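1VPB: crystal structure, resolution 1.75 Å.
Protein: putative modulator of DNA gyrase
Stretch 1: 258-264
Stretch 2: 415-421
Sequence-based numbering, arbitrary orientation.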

# COMPACT_ATOMS: atom_id res chain seq x y z
N ARG A 258 -9.60 2.28 17.21
CA ARG A 258 -8.21 1.79 17.17
C ARG A 258 -7.89 0.72 18.22
O ARG A 258 -7.30 -0.31 17.89
N LEU A 259 -8.27 0.96 19.47
CA LEU A 259 -8.03 -0.04 20.52
C LEU A 259 -8.92 -1.30 20.40
O LEU A 259 -8.56 -2.36 20.95
N LEU A 260 -10.07 -1.18 19.72
CA LEU A 260 -10.97 -2.28 19.54
C LEU A 260 -10.54 -3.18 18.40
O LEU A 260 -10.73 -4.40 18.43
N SER A 261 -9.93 -2.55 17.41
CA SER A 261 -9.52 -3.25 16.18
C SER A 261 -8.75 -4.57 16.42
O SER A 261 -9.13 -5.58 15.87
N PRO A 262 -7.71 -4.60 17.25
CA PRO A 262 -7.00 -5.86 17.48
C PRO A 262 -7.81 -6.92 18.17
O PRO A 262 -7.53 -8.11 18.00
N MET A 263 -8.84 -6.52 18.92
CA MET A 263 -9.73 -7.51 19.52
C MET A 263 -10.54 -8.16 18.41
O MET A 263 -10.75 -9.38 18.39
N ILE A 264 -10.99 -7.35 17.46
CA ILE A 264 -11.80 -7.90 16.37
C ILE A 264 -10.95 -8.79 15.46
O ILE A 264 -11.41 -9.82 15.03
N ASN A 415 -2.01 -5.13 28.33
CA ASN A 415 -2.52 -6.27 27.62
C ASN A 415 -3.96 -5.94 27.27
O ASN A 415 -4.68 -5.34 28.07
N LEU A 416 -4.35 -6.26 26.05
CA LEU A 416 -5.64 -5.81 25.52
C LEU A 416 -6.82 -6.38 26.31
O LEU A 416 -7.85 -5.71 26.46
N ILE A 417 -6.69 -7.58 26.82
CA ILE A 417 -7.79 -8.15 27.58
C ILE A 417 -8.04 -7.40 28.87
O ILE A 417 -9.18 -7.03 29.15
N THR A 418 -7.00 -7.16 29.66
CA THR A 418 -7.15 -6.39 30.91
C THR A 418 -7.50 -4.93 30.62
O THR A 418 -8.23 -4.28 31.39
N LEU A 419 -7.00 -4.39 29.53
CA LEU A 419 -7.43 -3.06 29.12
C LEU A 419 -8.96 -3.01 28.95
O LEU A 419 -9.63 -2.18 29.57
N TRP A 420 -9.48 -3.95 28.18
CA TRP A 420 -10.91 -3.97 27.90
C TRP A 420 -11.69 -4.44 29.16
O TRP A 420 -12.89 -4.18 29.28
N ASN A 421 -11.01 -5.07 30.11
CA ASN A 421 -11.64 -5.37 31.41
C ASN A 421 -11.71 -4.14 32.29
O ASN A 421 -12.43 -4.16 33.30

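The two stretches, more than 150 residues apart in one chain, meet as a pair of helices whose N-to-C directions differ by 125° and whose axes come no nearer than 10.7 Å. That separation leaves room for large side chains between the backbones, and the contact, which buries 375 Å² counted over both sides, is built chiefly from three of them: Trp420, Met263 and Leu416.

Trp420 covers the most surface. Its CA-to-CB bond points toward the first helix, and with chi1 at -79° (m) and chi2 at 101° the indole reaches across to the backbone there. The result is the one hydrogen bond between the stretches: Trp420 NE1 donates to Leu259 O at 3.1 Å, with an N-H...O angle of 155°. The first helix is kinked here: Met263 N makes a weak 2.9 Å bond to Leu260 O rather than bonding to Leu259 O, which leaves the latter without its usual helical partner. The indole N-H thus finds an acceptor in an otherwise apolar contact, and the carbonyl lies at the ring edge, near the ring plane.

Carbon and sulfur from the first helix also pack against the indole. Leu260, in the t,p rotamer, places CD1 over one face of the ring, while its CB lies 3.9 Å from Trp420 CZ2; that same ring atom, Trp420 CZ2, is 4.1 Å from Leu259 CB. Met263 approaches obliquely, its CG 3.7 Å from Trp420 CD1. Met263 SD lies 4.5 Å from the centroid of the Trp420 five-membered ring, 50° off the ring normal.

Met263 also points toward the opposing helix, and its m,m,m conformation folds the chain so that it touches two residues one helical turn apart. Besides the indole, it meets Leu416, with Met263 SD 3.9 Å from Leu416 CB. The backbones are close here, the CA atoms of Met263 and Leu416 being 7.5 Å apart, compared with 8.5 Å between those of Leu260 and Trp420.

Leu416, rotamer m,t, points in at the start of its helix. Leu416 CD1 packs 3.6 Å from Pro262 CB, and Leu416 CD2 lies 4.0 Å from Leu259 O and 4.3 Å from Pro262 CG. Pro262, C-gamma endo, points toward the second helix and offers its ring carbons to Leu416. Farther along, Leu419 (t,p) also points toward the first helix and extends the apolar layer: its CD2 lies 4.2 Å from CD2 of Leu259, which has the m,t rotamer.

Just before Leu416, Asn415 makes no contact across the interface but caps the second helix, its OD1 accepting from Ile417 N at 3.0 Å. Within that helix, Trp420 N bonds to Leu416 O at 3.0 Å, linking the backbones of the two residues whose side chains hold Met263. Arg258 and Ser261 point away from the contact.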

# COMPACT_ATOMS: atom_id res chain seq x y z
CB ARG A 258 -7.21 2.96 17.29
CG ARG A 258 -5.74 2.62 16.81
CD ARG A 258 -4.71 2.01 17.83
NE ARG A 258 -3.81 1.05 17.14
CZ ARG A 258 -2.52 1.23 16.85
NH1 ARG A 258 -1.84 2.35 17.16
NH2 ARG A 258 -1.89 0.26 16.20
CB LEU A 259 -8.21 0.62 21.89
CG LEU A 259 -7.17 1.68 22.22
CD1 LEU A 259 -7.60 2.43 23.49
CD2 LEU A 259 -5.80 1.00 22.39
CB LEU A 260 -12.38 -1.77 19.22
CG LEU A 260 -13.45 -2.83 19.15
CD1 LEU A 260 -13.64 -3.60 20.44
CD2 LEU A 260 -14.77 -2.17 18.78
CB SER A 261 -8.69 -2.31 15.30
OG SER A 261 -8.44 -2.95 14.09
CB PRO A 262 -5.80 -5.45 18.30
CG PRO A 262 -6.05 -4.12 18.80
CD PRO A 262 -7.04 -3.46 17.92
CB MET A 263 -10.69 -6.83 20.50
CG MET A 263 -10.00 -6.18 21.70
SD MET A 263 -9.39 -7.31 22.96
CE MET A 263 -10.83 -7.83 23.77
CB ILE A 264 -12.41 -6.76 15.59
CG1 ILE A 264 -13.28 -5.91 16.54
CG2 ILE A 264 -13.24 -7.26 14.40
CD1 ILE A 264 -14.31 -6.62 17.27
CB ASN A 415 -2.45 -7.56 28.46
CG ASN A 415 -3.01 -8.75 27.72
OD1 ASN A 415 -4.22 -9.02 27.71
ND2 ASN A 415 -2.12 -9.48 27.04
CB LEU A 416 -5.78 -6.16 24.05
CG LEU A 416 -4.91 -5.29 23.13
CD1 LEU A 416 -4.88 -5.93 21.73
CD2 LEU A 416 -5.49 -3.84 23.02
CB ILE A 417 -7.55 -9.68 27.85
CG1 ILE A 417 -7.49 -10.44 26.57
CG2 ILE A 417 -8.65 -10.27 28.71
CD1 ILE A 417 -7.17 -11.90 26.79
CB THR A 418 -5.94 -6.55 31.87
OG1 THR A 418 -4.69 -6.53 31.14
CG2 THR A 418 -6.00 -7.94 32.52
CB LEU A 419 -6.80 -2.66 27.81
CG LEU A 419 -7.26 -1.27 27.32
CD1 LEU A 419 -6.84 -0.10 28.19
CD2 LEU A 419 -6.80 -1.07 25.91
CB TRP A 420 -11.21 -4.77 26.66
CG TRP A 420 -10.93 -3.95 25.43
CD1 TRP A 420 -9.83 -4.01 24.63
CD2 TRP A 420 -11.74 -2.88 24.92
NE1 TRP A 420 -9.91 -3.07 23.62
CE2 TRP A 420 -11.07 -2.36 23.78
CE3 TRP A 420 -12.95 -2.30 25.31
CZ2 TRP A 420 -11.58 -1.31 23.04
CZ3 TRP A 420 -13.48 -1.28 24.53
CH2 TRP A 420 -12.78 -0.79 23.42
CB ASN A 421 -10.90 -6.49 32.16
CG ASN A 421 -11.80 -7.23 33.11
OD1 ASN A 421 -12.95 -7.45 32.79
ND2 ASN A 421 -11.29 -7.64 34.28